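Local coordinates for acetylserotonin O-methyltransferase (PDB 4A6D), which catalyses the final step of melatonin synthesis, transferring a methyl group from S-adenosyl-L-methionine to N-acetylserotonin, and works as a homodimer, at residues A[172-177]-A[330-335]. Sequence-based numbering, arbitrary orientation.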
ATOM      1  N   LEU A 172      20.770  21.592  -6.856  1.00 74.49           N
ATOM      2  CA  LEU A 172      21.272  22.756  -7.569  1.00 74.60           C
ATOM      3  C   LEU A 172      22.582  23.313  -7.007  1.00 81.37           C
ATOM      4  O   LEU A 172      23.335  23.953  -7.758  1.00 82.45           O
ATOM      5  CB  LEU A 172      20.185  23.826  -7.724  1.00 75.16           C
ATOM      6  CG  LEU A 172      18.886  23.366  -8.429  1.00 77.53           C
ATOM      7  CD1 LEU A 172      17.781  24.353  -8.216  1.00 79.16           C
ATOM      8  CD2 LEU A 172      19.098  23.081  -9.916  1.00 75.01           C
ATOM      9  N   THR A 173      22.877  23.034  -5.708  1.00 77.27           N
ATOM     10  CA  THR A 173      24.121  23.480  -5.052  1.00 79.29           C
ATOM     11  C   THR A 173      25.201  22.400  -4.861  1.00 80.15           C
ATOM     12  O   THR A 173      26.278  22.720  -4.356  1.00 80.89           O
ATOM     13  CB  THR A 173      23.884  24.339  -3.796  1.00 89.51           C
ATOM     14  OG1 THR A 173      23.276  23.540  -2.786  1.00 89.86           O
ATOM     15  CG2 THR A 173      23.075  25.598  -4.082  1.00 88.22           C
ATOM     16  N   ALA A 174      24.940  21.153  -5.314  1.00 73.16           N
ATOM     17  CA  ALA A 174      25.889  20.033  -5.308  1.00 72.20           C
ATOM     18  C   ALA A 174      27.179  20.454  -6.091  1.00 80.47           C
ATOM     19  O   ALA A 174      28.291  20.132  -5.677  1.00 84.08           O
ATOM     20  CB  ALA A 174      25.236  18.809  -5.963  1.00 69.64           C
ATOM     21  N   PHE A 175      27.003  21.191  -7.204  1.00 74.74           N
ATOM     22  CA  PHE A 175      28.051  21.760  -8.056  1.00 73.98           C
ATOM     23  C   PHE A 175      27.782  23.261  -8.182  1.00 78.61           C
ATOM     24  O   PHE A 175      26.628  23.689  -8.126  1.00 79.04           O
ATOM     25  CB  PHE A 175      28.043  21.113  -9.463  1.00 72.79           C
ATOM     26  CG  PHE A 175      28.209  19.609  -9.485  1.00 72.48           C
ATOM     27  CD1 PHE A 175      29.477  19.027  -9.419  1.00 75.14           C
ATOM     28  CD2 PHE A 175      27.095  18.771  -9.567  1.00 70.36           C
ATOM     29  CE1 PHE A 175      29.627  17.631  -9.400  1.00 75.18           C
ATOM     30  CE2 PHE A 175      27.243  17.376  -9.561  1.00 72.21           C
ATOM     31  CZ  PHE A 175      28.505  16.812  -9.495  1.00 72.02           C
ATOM     32  N   ASP A 176      28.839  24.049  -8.362  1.00 76.19           N
ATOM     33  CA  ASP A 176      28.763  25.494  -8.535  1.00 76.75           C
ATOM     34  C   ASP A 176      28.416  25.795  -9.993  1.00 78.69           C
ATOM     35  O   ASP A 176      29.263  25.730 -10.896  1.00 77.48           O
ATOM     36  CB  ASP A 176      30.073  26.170  -8.086  1.00 80.50           C
ATOM     37  CG  ASP A 176      30.215  27.633  -8.447  1.00 94.11           C
ATOM     38  OD1 ASP A 176      29.173  28.311  -8.631  1.00 92.00           O
ATOM     39  OD2 ASP A 176      31.369  28.113  -8.517  1.00110.55           O
ATOM     40  N   LEU A 177      27.145  26.121 -10.195  1.00 74.33           N
ATOM     41  CA  LEU A 177      26.547  26.381 -11.495  1.00 71.40           C
ATOM     42  C   LEU A 177      26.629  27.842 -11.923  1.00 78.11           C
ATOM     43  O   LEU A 177      26.183  28.175 -13.025  1.00 78.36           O
ATOM     44  CB  LEU A 177      25.085  25.892 -11.515  1.00 69.47           C
ATOM     45  CG  LEU A 177      24.716  24.487 -11.006  1.00 69.29           C
ATOM     46  CD1 LEU A 177      23.267  24.214 -11.278  1.00 66.99           C
ATOM     47  CD2 LEU A 177      25.526  23.402 -11.689  1.00 65.82           C
ATOM     48  N   GLN A 330      31.001  13.443 -12.940  1.00 66.08           N
ATOM     49  CA  GLN A 330      31.029  13.579 -11.470  1.00 66.25           C
ATOM     50  C   GLN A 330      29.579  13.464 -11.023  1.00 71.40           C
ATOM     51  O   GLN A 330      28.672  13.889 -11.745  1.00 70.06           O
ATOM     52  CB  GLN A 330      31.561  14.964 -11.044  1.00 67.69           C
ATOM     53  CG  GLN A 330      33.077  15.158 -11.167  1.00 78.50           C
ATOM     54  CD  GLN A 330      33.499  16.540 -11.608  1.00109.71           C
ATOM     55  OE1 GLN A 330      32.876  17.559 -11.287  1.00104.23           O
ATOM     56  NE2 GLN A 330      34.602  16.603 -12.354  1.00114.29           N
ATOM     57  N   PHE A 331      29.355  12.838  -9.879  1.00 68.91           N
ATOM     58  CA  PHE A 331      28.032  12.707  -9.279  1.00 67.13           C
ATOM     59  C   PHE A 331      28.188  13.094  -7.813  1.00 73.73           C
ATOM     60  O   PHE A 331      29.299  13.032  -7.283  1.00 73.19           O
ATOM     61  CB  PHE A 331      27.457  11.283  -9.432  1.00 67.53           C
ATOM     62  CG  PHE A 331      28.086  10.213  -8.564  1.00 70.56           C
ATOM     63  CD1 PHE A 331      29.199   9.503  -9.000  1.00 73.02           C
ATOM     64  CD2 PHE A 331      27.535   9.883  -7.323  1.00 73.60           C
ATOM     65  CE1 PHE A 331      29.743   8.473  -8.217  1.00 76.53           C
ATOM     66  CE2 PHE A 331      28.105   8.881  -6.525  1.00 74.52           C
ATOM     67  CZ  PHE A 331      29.196   8.175  -6.980  1.00 73.79           C
ATOM     68  N   LYS A 332      27.105  13.538  -7.180  1.00 71.79           N
ATOM     69  CA  LYS A 332      27.127  13.907  -5.773  1.00 74.39           C
ATOM     70  C   LYS A 332      25.901  13.297  -5.134  1.00 78.85           C
ATOM     71  O   LYS A 332      24.785  13.537  -5.627  1.00 78.78           O
ATOM     72  CB  LYS A 332      27.144  15.436  -5.583  1.00 78.78           C
ATOM     73  CG  LYS A 332      28.416  16.153  -6.078  1.00107.31           C
ATOM     74  CD  LYS A 332      29.575  16.162  -5.068  1.00122.59           C
ATOM     75  CE  LYS A 332      30.918  16.510  -5.677  1.00121.11           C
ATOM     76  NZ  LYS A 332      31.047  17.964  -5.956  1.00133.12           N
ATOM     77  N   LYS A 333      26.104  12.440  -4.114  1.00 75.18           N
ATOM     78  CA  LYS A 333      25.002  11.831  -3.360  1.00 75.92           C
ATOM     79  C   LYS A 333      24.642  12.845  -2.273  1.00 85.08           C
ATOM     80  O   LYS A 333      25.480  13.152  -1.417  1.00 87.22           O
ATOM     81  CB  LYS A 333      25.350  10.427  -2.791  1.00 77.44           C
ATOM     82  CG  LYS A 333      24.903   9.297  -3.742  1.00 87.60           C
ATOM     83  CD  LYS A 333      24.376   8.050  -3.004  1.00102.10           C
ATOM     84  CE  LYS A 333      23.514   7.161  -3.891  1.00103.64           C
ATOM     85  NZ  LYS A 333      22.595   6.247  -3.134  1.00 81.13           N
ATOM     86  N   THR A 334      23.438  13.440  -2.382  1.00 81.64           N
ATOM     87  CA  THR A 334      22.933  14.516  -1.510  1.00 82.76           C
ATOM     88  C   THR A 334      22.463  14.084  -0.126  1.00 87.95           C
ATOM     89  O   THR A 334      22.331  14.935   0.767  1.00 89.51           O
ATOM     90  CB  THR A 334      21.758  15.247  -2.189  1.00 87.70           C
ATOM     91  OG1 THR A 334      20.711  14.301  -2.421  1.00 82.76           O
ATOM     92  CG2 THR A 334      22.169  15.995  -3.483  1.00 83.65           C
ATOM     93  N   GLY A 335      22.152  12.793   0.019  1.00 82.55           N
ATOM     94  CA  GLY A 335      21.563  12.228   1.222  1.00 80.81           C
ATOM     95  C   GLY A 335      20.054  12.365   1.129  1.00 83.33           C
ATOM     96  O   GLY A 335      19.334  11.975   2.050  1.00 84.86           O
TER
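Two hydrogen bonds grip OG1 of T334, which meets the backbone N of A336 and the carbonyl oxygen of Y338, both in the turn between strands 329-332 and 339-344. The backbone N of T334 donates a hydrogen bond to D339 OD1 as well, so the strand exit is fixed just beyond the place where the segment meets 172-177. That meeting is made largely by apolar atoms. F175, its CG anti to the carbonyl carbon (chi1 -57°), extends its ring so that the far end reaches the strand: CZ lies 3.5 Å from CG of K332, and CE1 lies 3.7 Å from CB of Q330. Both neighbours approach the ring obliquely, and the Q330 amide plane is turned 38° from it. In this class I methyltransferase domain of Rossmann type, 329-332 is, within this chain, an outermost strand of the mixed sheet, and A174 and F175, near the C-terminal end of helix 164-173, pack against it; F175 also touches L342 on the adjacent strand. An alanine in place of F175 would probably loosen this packing, since the ring atoms touching Q330, K332 and L342 would be gone. Beside the ring, the CB atoms of A174 and K332 stand 3.9 Å apart. Bends at chi2 and chi4 carry the lysine obliquely past the ring, bringing NZ to 3.5 Å from the carbonyl O of A174, an approach that is probably favourable electrostatically.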